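Local coordinates for BIFUNCTIONAL PROTEIN Proline utilization A (PutA) (Corynebacterium freiburgense, PDB 5UX5), which oxidises proline to glutamate in two steps, pairing an FAD-dependent proline dehydrogenase with an NAD-dependent aldehyde dehydrogenase in one chain, at residues A[169-174]-A[211-216]; A[207-212]-A[243-248]; A[614-619]-A[645-650]. All blocks are in the same frame, centred on the assembly; numbering follows the deposited sequence.

Contact 1: residues A[169-174]-A[211-216]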
loop_
_atom_site.group_PDB
_atom_site.type_symbol
_atom_site.label_atom_id
_atom_site.label_comp_id
_atom_site.label_asym_id
_atom_site.label_seq_id
_atom_site.Cartn_x
_atom_site.Cartn_y
_atom_site.Cartn_z
ATOM N N ASN A 169 18.749 -19.699 2.496
ATOM C CA ASN A 169 20.023 -19.542 1.808
ATOM C C ASN A 169 20.945 -18.588 2.537
ATOM O O ASN A 169 22.092 -18.951 2.837
ATOM C CB ASN A 169 19.786 -19.077 0.379
ATOM C CG ASN A 169 19.641 -20.228 -0.557
ATOM O OD1 ASN A 169 19.658 -21.390 -0.132
ATOM N ND2 ASN A 169 19.480 -19.930 -1.832
ATOM N N ARG A 170 20.463 -17.363 2.833
ATOM C CA ARG A 170 21.288 -16.403 3.566
ATOM C C ARG A 170 21.806 -17.009 4.856
ATOM O O ARG A 170 22.992 -16.885 5.171
ATOM C CB ARG A 170 20.525 -15.113 3.886
ATOM C CG ARG A 170 20.039 -14.408 2.678
ATOM C CD ARG A 170 21.184 -13.764 1.991
ATOM N NE ARG A 170 20.669 -12.969 0.907
ATOM C CZ ARG A 170 20.580 -11.663 0.992
ATOM N NH1 ARG A 170 20.989 -11.086 2.116
ATOM N NH2 ARG A 170 20.085 -10.955 -0.015
ATOM N N LEU A 171 20.934 -17.700 5.598
ATOM C CA LEU A 171 21.309 -18.246 6.895
ATOM C C LEU A 171 22.317 -19.381 6.745
ATOM O O LEU A 171 23.402 -19.342 7.334
ATOM C CB LEU A 171 20.067 -18.733 7.630
ATOM C CG LEU A 171 20.318 -19.431 8.969
ATOM C CD1 LEU A 171 21.002 -18.490 9.941
ATOM C CD2 LEU A 171 19.052 -20.005 9.575
ATOM N N THR A 172 21.993 -20.392 5.947
ATOM C CA THR A 172 22.889 -21.539 5.877
ATOM C C THR A 172 24.234 -21.130 5.298
ATOM O O THR A 172 25.285 -21.646 5.716
ATOM C CB THR A 172 22.285 -22.675 5.034
ATOM O OG1 THR A 172 22.013 -22.193 3.722
ATOM C CG2 THR A 172 21.004 -23.256 5.645
ATOM N N ARG A 173 24.224 -20.196 4.344
ATOM C CA ARG A 173 25.475 -19.766 3.728
ATOM C C ARG A 173 26.306 -18.901 4.673
ATOM O O ARG A 173 27.547 -18.949 4.627
ATOM C CB ARG A 173 25.177 -19.015 2.433
ATOM C CG ARG A 173 24.613 -19.872 1.332
ATOM C CD ARG A 173 24.328 -19.083 0.061
ATOM N NE ARG A 173 23.760 -19.976 -0.952
ATOM C CZ ARG A 173 22.998 -19.592 -1.967
ATOM N NH1 ARG A 173 22.696 -18.311 -2.127
ATOM N NH2 ARG A 173 22.526 -20.498 -2.814
ATOM N N THR A 174 25.642 -18.103 5.526
ATOM C CA THR A 174 26.347 -17.377 6.580
ATOM C C THR A 174 26.922 -18.340 7.602
ATOM O O THR A 174 28.046 -18.153 8.084
ATOM C CB THR A 174 25.409 -16.391 7.256
ATOM O OG1 THR A 174 25.067 -15.355 6.332
ATOM C CG2 THR A 174 26.089 -15.763 8.493
ATOM N N GLU A 211 14.525 -19.594 16.850
ATOM C CA GLU A 211 14.547 -20.979 16.401
ATOM C C GLU A 211 15.487 -21.161 15.215
ATOM O O GLU A 211 16.176 -22.184 15.101
ATOM C CB GLU A 211 13.128 -21.417 16.051
ATOM C CG GLU A 211 13.018 -22.790 15.452
ATOM C CD GLU A 211 11.635 -23.052 14.913
ATOM O OE1 GLU A 211 10.661 -22.479 15.455
ATOM O OE2 GLU A 211 11.525 -23.821 13.935
ATOM N N ARG A 212 15.556 -20.170 14.339
ATOM C CA ARG A 212 16.387 -20.295 13.150
ATOM C C ARG A 212 17.836 -19.887 13.371
ATOM O O ARG A 212 18.720 -20.426 12.692
ATOM C CB ARG A 212 15.793 -19.468 12.008
ATOM C CG ARG A 212 14.535 -20.069 11.439
ATOM C CD ARG A 212 14.067 -19.233 10.293
ATOM N NE ARG A 212 12.941 -19.825 9.595
ATOM C CZ ARG A 212 12.299 -19.219 8.605
ATOM N NH1 ARG A 212 12.687 -18.013 8.237
ATOM N NH2 ARG A 212 11.283 -19.813 7.978
ATOM N N LEU A 213 18.107 -18.954 14.295
ATOM C CA LEU A 213 19.456 -18.419 14.441
ATOM C C LEU A 213 20.324 -19.178 15.447
ATOM O O LEU A 213 21.553 -19.050 15.390
ATOM C CB LEU A 213 19.406 -16.939 14.822
ATOM C CG LEU A 213 19.216 -15.971 13.656
ATOM C CD1 LEU A 213 18.942 -14.595 14.203
ATOM C CD2 LEU A 213 20.465 -15.966 12.807
ATOM N N ARG A 214 19.733 -19.984 16.338
ATOM C CA ARG A 214 20.534 -20.726 17.315
ATOM C C ARG A 214 21.610 -21.609 16.680
ATOM O O ARG A 214 22.746 -21.588 17.177
ATOM C CB ARG A 214 19.613 -21.558 18.222
ATOM C CG ARG A 214 18.853 -20.764 19.263
ATOM C CD ARG A 214 17.966 -21.658 20.103
ATOM N NE ARG A 214 17.033 -20.892 20.915
ATOM C CZ ARG A 214 15.724 -20.849 20.681
ATOM N NH1 ARG A 214 15.216 -21.555 19.683
ATOM N NH2 ARG A 214 14.922 -20.106 21.436
ATOM N N PRO A 215 21.364 -22.358 15.604
ATOM C CA PRO A 215 22.490 -23.082 14.984
ATOM C C PRO A 215 23.630 -22.166 14.597
ATOM O O PRO A 215 24.793 -22.572 14.689
ATOM C CB PRO A 215 21.869 -23.753 13.750
ATOM C CG PRO A 215 20.405 -23.634 13.902
ATOM C CD PRO A 215 20.057 -22.784 15.070
ATOM N N LEU A 216 23.330 -20.938 14.162
ATOM C CA LEU A 216 24.388 -20.008 13.769
ATOM C C LEU A 216 25.217 -19.550 14.969
ATOM O O LEU A 216 26.442 -19.418 14.870
ATOM C CB LEU A 216 23.792 -18.795 13.068
ATOM C CG LEU A 216 24.870 -17.751 12.794
ATOM C CD1 LEU A 216 25.732 -18.209 11.626
ATOM C CD2 LEU A 216 24.305 -16.367 12.584
#

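Contact 2: residues A[207-212]-A[243-248]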
loop_
_atom_site.group_PDB
_atom_site.type_symbol
_atom_site.label_atom_id
_atom_site.label_comp_id
_atom_site.label_asym_id
_atom_site.label_seq_id
_atom_site.Cartn_x
_atom_site.Cartn_y
_atom_site.Cartn_z
ATOM N N GLU A 207 10.208 -15.725 18.150
ATOM C CA GLU A 207 10.425 -17.152 18.344
ATOM C C GLU A 207 10.946 -17.796 17.074
ATOM O O GLU A 207 11.824 -18.658 17.122
ATOM C CB GLU A 207 9.132 -17.825 18.788
ATOM C CG GLU A 207 8.702 -17.447 20.192
ATOM C CD GLU A 207 9.683 -17.906 21.272
ATOM O OE1 GLU A 207 10.029 -19.108 21.306
ATOM O OE2 GLU A 207 10.112 -17.057 22.086
ATOM N N LEU A 208 10.456 -17.355 15.926
ATOM C CA LEU A 208 10.937 -17.923 14.680
ATOM C C LEU A 208 12.395 -17.559 14.461
ATOM O O LEU A 208 13.189 -18.397 14.036
ATOM C CB LEU A 208 10.070 -17.445 13.508
ATOM C CG LEU A 208 10.304 -18.161 12.170
ATOM C CD1 LEU A 208 10.223 -19.666 12.352
ATOM C CD2 LEU A 208 9.388 -17.717 11.055
ATOM N N LEU A 209 12.764 -16.315 14.745
ATOM C CA LEU A 209 14.146 -15.882 14.541
ATOM C C LEU A 209 15.109 -16.611 15.476
ATOM O O LEU A 209 16.207 -17.014 15.065
ATOM C CB LEU A 209 14.238 -14.362 14.721
ATOM C CG LEU A 209 13.618 -13.546 13.570
ATOM C CD1 LEU A 209 13.132 -12.231 14.102
ATOM C CD2 LEU A 209 14.590 -13.339 12.407
ATOM N N LYS A 210 14.707 -16.797 16.734
ATOM C CA LYS A 210 15.532 -17.533 17.668
ATOM C C LYS A 210 15.643 -18.990 17.256
ATOM O O LYS A 210 16.729 -19.575 17.316
ATOM C CB LYS A 210 14.963 -17.399 19.078
ATOM C CG LYS A 210 15.186 -16.022 19.685
ATOM C CD LYS A 210 14.782 -15.997 21.137
ATOM C CE LYS A 210 13.379 -16.533 21.334
ATOM N NZ LYS A 210 12.907 -16.379 22.750
ATOM N N GLU A 211 14.525 -19.594 16.850
ATOM C CA GLU A 211 14.547 -20.979 16.401
ATOM C C GLU A 211 15.487 -21.161 15.215
ATOM O O GLU A 211 16.176 -22.184 15.101
ATOM C CB GLU A 211 13.128 -21.417 16.051
ATOM C CG GLU A 211 13.018 -22.790 15.452
ATOM C CD GLU A 211 11.635 -23.052 14.913
ATOM O OE1 GLU A 211 10.661 -22.479 15.455
ATOM O OE2 GLU A 211 11.525 -23.821 13.935
ATOM N N ARG A 212 15.556 -20.170 14.339
ATOM C CA ARG A 212 16.387 -20.295 13.150
ATOM C C ARG A 212 17.836 -19.887 13.371
ATOM O O ARG A 212 18.720 -20.426 12.692
ATOM C CB ARG A 212 15.793 -19.468 12.008
ATOM C CG ARG A 212 14.535 -20.069 11.439
ATOM C CD ARG A 212 14.067 -19.233 10.293
ATOM N NE ARG A 212 12.941 -19.825 9.595
ATOM C CZ ARG A 212 12.299 -19.219 8.605
ATOM N NH1 ARG A 212 12.687 -18.013 8.237
ATOM N NH2 ARG A 212 11.283 -19.813 7.978
ATOM N N ILE A 243 16.121 -5.934 18.636
ATOM C CA ILE A 243 16.587 -5.754 20.010
ATOM C C ILE A 243 16.057 -6.875 20.885
ATOM O O ILE A 243 16.761 -7.387 21.769
ATOM C CB ILE A 243 16.149 -4.393 20.570
ATOM C CG1 ILE A 243 16.878 -3.247 19.910
ATOM C CG2 ILE A 243 16.337 -4.355 22.073
ATOM C CD1 ILE A 243 16.148 -1.968 20.133
ATOM N N ARG A 244 14.789 -7.242 20.681
ATOM C CA ARG A 244 14.207 -8.315 21.474
ATOM C C ARG A 244 14.854 -9.651 21.131
ATOM O O ARG A 244 15.110 -10.482 22.013
ATOM C CB ARG A 244 12.706 -8.376 21.254
ATOM C CG ARG A 244 12.054 -9.406 22.074
ATOM C CD ARG A 244 10.591 -9.316 21.944
ATOM N NE ARG A 244 9.963 -10.542 22.413
ATOM C CZ ARG A 244 8.657 -10.755 22.391
ATOM N NH1 ARG A 244 7.845 -9.813 21.913
ATOM N NH2 ARG A 244 8.170 -11.899 22.836
ATOM N N LEU A 245 15.108 -9.882 19.851
ATOM C CA LEU A 245 15.820 -11.085 19.458
ATOM C C LEU A 245 17.180 -11.144 20.141
ATOM O O LEU A 245 17.528 -12.146 20.766
ATOM C CB LEU A 245 15.952 -11.107 17.933
ATOM C CG LEU A 245 17.101 -11.867 17.305
ATOM C CD1 LEU A 245 16.890 -13.350 17.548
ATOM C CD2 LEU A 245 17.162 -11.512 15.826
ATOM N N PHE A 246 17.921 -10.037 20.084
ATOM C CA PHE A 246 19.251 -9.948 20.683
ATOM C C PHE A 246 19.220 -10.264 22.174
ATOM O O PHE A 246 19.990 -11.101 22.648
ATOM C CB PHE A 246 19.788 -8.549 20.431
ATOM C CG PHE A 246 21.235 -8.338 20.766
ATOM C CD1 PHE A 246 22.229 -8.972 20.054
ATOM C CD2 PHE A 246 21.603 -7.380 21.717
ATOM C CE1 PHE A 246 23.589 -8.713 20.339
ATOM C CE2 PHE A 246 22.938 -7.112 21.999
ATOM C CZ PHE A 246 23.930 -7.779 21.310
ATOM N N GLU A 247 18.313 -9.632 22.927
ATOM C CA GLU A 247 18.356 -9.748 24.385
ATOM C C GLU A 247 17.832 -11.087 24.874
ATOM O O GLU A 247 18.389 -11.674 25.807
ATOM C CB GLU A 247 17.579 -8.603 25.025
ATOM C CG GLU A 247 18.269 -7.291 24.777
ATOM C CD GLU A 247 17.590 -6.078 25.393
ATOM O OE1 GLU A 247 17.966 -4.976 24.975
ATOM O OE2 GLU A 247 16.677 -6.195 26.236
ATOM N N GLU A 248 16.787 -11.606 24.255
ATOM C CA GLU A 248 16.326 -12.915 24.679
ATOM C C GLU A 248 17.386 -13.982 24.380
ATOM O O GLU A 248 17.760 -14.767 25.264
ATOM C CB GLU A 248 14.996 -13.225 24.001
ATOM C CG GLU A 248 13.841 -12.428 24.561
ATOM C CD GLU A 248 12.512 -12.876 23.988
ATOM O OE1 GLU A 248 11.478 -12.191 24.225
ATOM O OE2 GLU A 248 12.516 -13.920 23.288
#

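Contact 3: residues A[614-619]-A[645-650]. With NAD (nicotinamide-adenine-dinucleotide), chain F.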
loop_
_atom_site.group_PDB
_atom_site.type_symbol
_atom_site.label_atom_id
_atom_site.label_comp_id
_atom_site.label_asym_id
_atom_site.label_seq_id
_atom_site.Cartn_x
_atom_site.Cartn_y
_atom_site.Cartn_z
ATOM N N LYS A 614 -31.899 10.152 2.259
ATOM C CA LYS A 614 -31.884 9.141 3.316
ATOM C C LYS A 614 -31.296 7.840 2.762
ATOM O O LYS A 614 -31.294 7.604 1.548
ATOM C CB LYS A 614 -33.301 8.897 3.874
ATOM C CG LYS A 614 -33.759 9.946 4.913
ATOM C CD LYS A 614 -34.081 11.339 4.352
ATOM C CE LYS A 614 -35.553 11.459 3.948
ATOM N NZ LYS A 614 -35.817 12.398 2.810
ATOM N N ALA A 615 -30.725 7.020 3.639
ATOM C CA ALA A 615 -30.110 5.780 3.172
ATOM C C ALA A 615 -30.604 4.580 3.960
ATOM O O ALA A 615 -30.695 4.621 5.195
ATOM C CB ALA A 615 -28.594 5.839 3.251
ATOM N N ILE A 616 -30.874 3.496 3.233
ATOM C CA ILE A 616 -31.072 2.174 3.815
ATOM C C ILE A 616 -29.836 1.339 3.519
ATOM O O ILE A 616 -29.440 1.184 2.355
ATOM C CB ILE A 616 -32.337 1.489 3.289
ATOM C CG1 ILE A 616 -33.574 2.096 3.941
ATOM C CG2 ILE A 616 -32.278 0.032 3.580
ATOM C CD1 ILE A 616 -34.875 1.624 3.345
ATOM N N LEU A 617 -29.205 0.845 4.577
ATOM C CA LEU A 617 -28.093 -0.084 4.471
ATOM C C LEU A 617 -28.628 -1.502 4.609
ATOM O O LEU A 617 -29.192 -1.863 5.656
ATOM C CB LEU A 617 -27.037 0.204 5.542
ATOM C CG LEU A 617 -25.922 -0.844 5.746
ATOM C CD1 LEU A 617 -25.216 -1.183 4.449
ATOM C CD2 LEU A 617 -24.899 -0.342 6.767
ATOM N N LYS A 618 -28.443 -2.299 3.560
ATOM C CA LYS A 618 -28.766 -3.724 3.604
ATOM C C LYS A 618 -27.468 -4.513 3.424
ATOM O O LYS A 618 -27.015 -4.731 2.288
ATOM C CB LYS A 618 -29.809 -4.065 2.531
ATOM C CG LYS A 618 -30.428 -5.451 2.652
ATOM C CD LYS A 618 -29.660 -6.393 1.796
ATOM C CE LYS A 618 -29.595 -7.743 2.366
ATOM N NZ LYS A 618 -28.398 -8.337 1.742
ATOM N N PRO A 619 -26.837 -4.973 4.495
ATOM C CA PRO A 619 -25.510 -5.587 4.364
ATOM C C PRO A 619 -25.551 -7.060 3.963
ATOM O O PRO A 619 -26.535 -7.787 4.170
ATOM C CB PRO A 619 -24.927 -5.441 5.767
ATOM C CG PRO A 619 -26.103 -5.294 6.681
ATOM C CD PRO A 619 -27.341 -5.045 5.871
ATOM N N GLN A 645 -31.089 3.845 8.027
ATOM C CA GLN A 645 -31.807 2.707 8.579
ATOM C C GLN A 645 -31.135 1.421 8.105
ATOM O O GLN A 645 -30.851 1.271 6.914
ATOM C CB GLN A 645 -33.275 2.787 8.172
ATOM C CG GLN A 645 -34.206 1.956 9.005
ATOM C CD GLN A 645 -34.410 2.497 10.397
ATOM O OE1 GLN A 645 -33.649 2.165 11.313
ATOM N NE2 GLN A 645 -35.447 3.303 10.579
ATOM N N LEU A 646 -30.803 0.541 9.051
ATOM C CA LEU A 646 -30.117 -0.721 8.780
ATOM C C LEU A 646 -31.168 -1.816 8.710
ATOM O O LEU A 646 -31.893 -2.032 9.684
ATOM C CB LEU A 646 -29.107 -1.027 9.883
ATOM C CG LEU A 646 -28.217 -2.281 9.900
ATOM C CD1 LEU A 646 -27.344 -2.405 8.694
ATOM C CD2 LEU A 646 -27.349 -2.232 11.130
ATOM N N MET A 647 -31.277 -2.481 7.560
ATOM C CA MET A 647 -32.351 -3.445 7.324
ATOM C C MET A 647 -31.751 -4.783 6.899
ATOM O O MET A 647 -31.326 -4.942 5.747
ATOM C CB MET A 647 -33.344 -2.944 6.265
ATOM C CG MET A 647 -34.120 -1.671 6.596
ATOM S SD MET A 647 -35.501 -1.302 5.427
ATOM C CE MET A 647 -36.586 -2.729 5.630
ATOM N N HIS A 648 -31.768 -5.762 7.808
ATOM C CA HIS A 648 -31.327 -7.121 7.479
ATOM C C HIS A 648 -32.479 -7.888 6.824
ATOM O O HIS A 648 -33.060 -8.814 7.390
ATOM C CB HIS A 648 -30.829 -7.856 8.719
ATOM C CG HIS A 648 -29.721 -7.161 9.449
ATOM N ND1 HIS A 648 -28.490 -6.918 8.882
ATOM C CD2 HIS A 648 -29.649 -6.700 10.724
ATOM C CE1 HIS A 648 -27.711 -6.323 9.771
ATOM N NE2 HIS A 648 -28.390 -6.177 10.897
ATOM N N THR A 649 -32.818 -7.479 5.607
ATOM C CA THR A 649 -33.817 -8.223 4.856
ATOM C C THR A 649 -33.219 -9.536 4.376
ATOM O O THR A 649 -32.004 -9.662 4.165
ATOM C CB THR A 649 -34.333 -7.436 3.636
ATOM O OG1 THR A 649 -33.332 -7.410 2.606
ATOM C CG2 THR A 649 -34.702 -6.009 4.003
ATOM N N ASP A 650 -34.094 -10.519 4.202
ATOM C CA ASP A 650 -33.709 -11.746 3.542
ATOM C C ASP A 650 -33.483 -11.461 2.058
ATOM O O ASP A 650 -33.510 -10.322 1.607
ATOM C CB ASP A 650 -34.764 -12.835 3.737
ATOM C CG ASP A 650 -36.133 -12.408 3.265
ATOM O OD1 ASP A 650 -36.208 -11.489 2.413
ATOM O OD2 ASP A 650 -37.141 -12.993 3.726
HETATM P PA NAD F . -24.322 -10.744 -4.341
HETATM O O1A NAD F . -24.016 -10.025 -5.701
HETATM O O2A NAD F . -25.229 -11.994 -4.592
HETATM O O5B NAD F . -25.118 -9.779 -3.389
HETATM C C5B NAD F . -24.554 -8.635 -2.797
HETATM C C4B NAD F . -25.602 -7.911 -1.952
HETATM O O4B NAD F . -26.905 -7.890 -2.545
HETATM C C3B NAD F . -25.714 -8.506 -0.582
HETATM O O3B NAD F . -26.066 -7.557 0.360
HETATM C C2B NAD F . -26.788 -9.479 -0.863
HETATM O O2B NAD F . -27.336 -10.078 0.258
HETATM C C1B NAD F . -27.727 -8.649 -1.677
HETATM N N9A NAD F . -28.697 -9.457 -2.408
HETATM C C8A NAD F . -28.431 -10.394 -3.389
HETATM N N7A NAD F . -29.586 -10.938 -3.825
HETATM C C5A NAD F . -30.670 -10.368 -3.139
HETATM C C6A NAD F . -32.052 -10.520 -3.175
HETATM N N6A NAD F . -32.704 -11.457 -4.056
HETATM N N1A NAD F . -32.819 -9.778 -2.358
HETATM C C2A NAD F . -32.281 -8.882 -1.491
HETATM N N3A NAD F . -30.933 -8.700 -1.432
HETATM C C4A NAD F . -30.115 -9.418 -2.231
HETATM O O3 NAD F . -22.898 -11.070 -3.689
HETATM P PN NAD F . -22.436 -12.361 -2.846
HETATM O O1N NAD F . -23.454 -13.482 -2.787
HETATM O O2N NAD F . -22.308 -11.937 -1.412
HETATM O O5D NAD F . -21.051 -12.834 -3.514
HETATM C C5D NAD F . -21.078 -13.204 -4.885
HETATM C C4D NAD F . -19.818 -12.922 -5.708
HETATM O O4D NAD F . -19.458 -11.566 -5.835
HETATM C C3D NAD F . -18.545 -13.555 -5.266
HETATM O O3D NAD F . -18.529 -14.934 -5.327
HETATM C C2D NAD F . -17.673 -12.986 -6.314
HETATM O O2D NAD F . -17.589 -13.872 -7.374
HETATM C C1D NAD F . -18.316 -11.661 -6.658
#

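Contact 1: residues A[169-174]-A[211-216]
The guanidinium of Arg173 carries the side-chain amide of its own helix on one face, with Asn169 CG 3.6 Å above the plane and over its centre. A second flat group, the guanidinium of Arg212, sits at the end of an extended chain that leads away from residues 169-174, toward the start of helix 164-178. There NH1 bonds to the carbonyl of Val193 and NH2 forms a salt bridge with Asp164, so what Arg212 gives to the interface is its backbone and CB. Leu171 does most of the touching. With CG anti to the backbone N (chi1 176°) its isobutyl fork reaches over to the next helix, and CD2 lies 3.2 Å from Arg212 O and 4.1 Å from Arg212 CB. The other branch puts Leu171 CD1 3.9 Å from Leu213 CD2, the two side chains crossing obliquely. These two helices, 164-178 and 202-221, are successive outer helices of the proline dehydrogenase TIM barrel, joined through strand 185-189, and their segments run nearly parallel, 18° apart with axes 10.0 Å from each other. One turn on from Leu171, Thr174 CG2 meets Leu216 CD1 at 4.0 Å. The methyl faces that partner because Thr174 OG1 is turned back to its own helix, bonding at 2.8 Å to Arg170 O. That carbonyl also accepts the backbone N of Thr174, and the hydroxyl approaches from above its plane.

Contact 2: residues A[207-212]-A[243-248]
Neighbouring outer helices of the proline dehydrogenase TIM barrel, 202-221 and 239-251, pack here at a crossing angle of -50° with 9.9 Å between the segment axes, joined by an apolar patch and a salt-bridge network. Leu245 CD1 is the apolar tip. It reaches between two residues of the other helix, 4.0 Å from Leu209 CB and 3.8 Å from Lys210 CG, with the side chains of Lys210 and Leu245 running antiparallel alongside each other. Beyond CG the lysine chain bends at chi3 (-52°), which brings its ammonium up to two carboxylates. Lys210 NZ meets Glu248 OE2 at 2.5 Å, almost along the C-O axis, and the two side chains cross at about a right angle. On its own helix Lys210 NZ also binds Glu207 OE2 at 3.0 Å, this time from above the carboxylate plane; the bend of Glu207 at chi2 carries the acid there. The second oxygen of the extended Glu248, OE1, takes the NE hydrogen of Arg244 one turn earlier, at 2.9 Å and 153°. Arg244 in turn pairs through NH1 with Asp203 on the facing helix. Glu207 OE2 and Glu248 OE2 stand 4.1 Å apart, so the single ammonium between them presumably offsets their repulsion and, together with Arg244, should favour ionised carboxylates.

Contact 3: residues A[614-619]-A[645-650]
Lys618 hydrogen-bonds NAD directly: Lys618 NZ donates to NAD O3B of the adenosine ribose at 2.8 Å. The neighbouring ribose hydroxyl is also close by. The same ammonium binds Pro619 O, approaching from well above that carbonyl's plane. Bends at chi2 (-94°) and chi3 steer the lysine to the sugar, and Thr649 lies across its path at about a right angle, OG1 3.5 Å from Lys618 CG. Thr649 OG1 itself bonds to Asp650 O on a lone pair, and Asp650 O lies 3.6 Å from NAD C2A, beside the adenine. A lysine on the ribose hydroxyls is a familiar feature of aldehyde dehydrogenases. Behind this layer, Pro619 CG lies at the edge of the His648 ring, 3.6 Å from His648 ND1; His648 is the central residue of an inverse gamma turn. His648 NE2 is hydrogen-bonded to Glu628 OE2, and Trp493 stacks T-shaped with the ring. Further back the strands pair in parallel: Gln645 N donates to Ala615 O, Leu617 N to Gln645 O, and Met647 N to Leu617 O, the last at 2.9 Å and nearly straight (172°). Leu617 and Leu646 lie side by side, Leu617 CG 3.6 Å from Leu646 CD1, while Ile616 CD1 meets Met647 SD at 3.6 Å. This is the beta-alpha-beta unit 614-618, 624-636, 644-646 of the Rossmann-type domain. Helix 624-636 covers Leu646, helix 599-611 covers Leu617, helix 499-511 packs on Ile616, Gln645 and Met647, and strand 580-591 pairs with strand 614-618.

Contacts 1 and 2 are adjacent steps around one barrel: both use helix 202-221, share Glu211 and Arg212, and have centres 12 Å apart. They touch through Leu213 CD1 and Leu245 CD2, 3.9 Å from each other, so helices 164-178, 202-221 and 239-251 form a continuous outer layer, packed in chain order. Contact 3 follows much later in the sequence, with its centre 55 Å from that of contact 1 and 49 Å from that of contact 2. Nothing joins it to them directly. The separation matches the bifunctional design: contact 3 belongs to the NAD-binding part of the aldehyde dehydrogenase unit, well apart from the FAD-bearing barrel of the proline dehydrogenase unit.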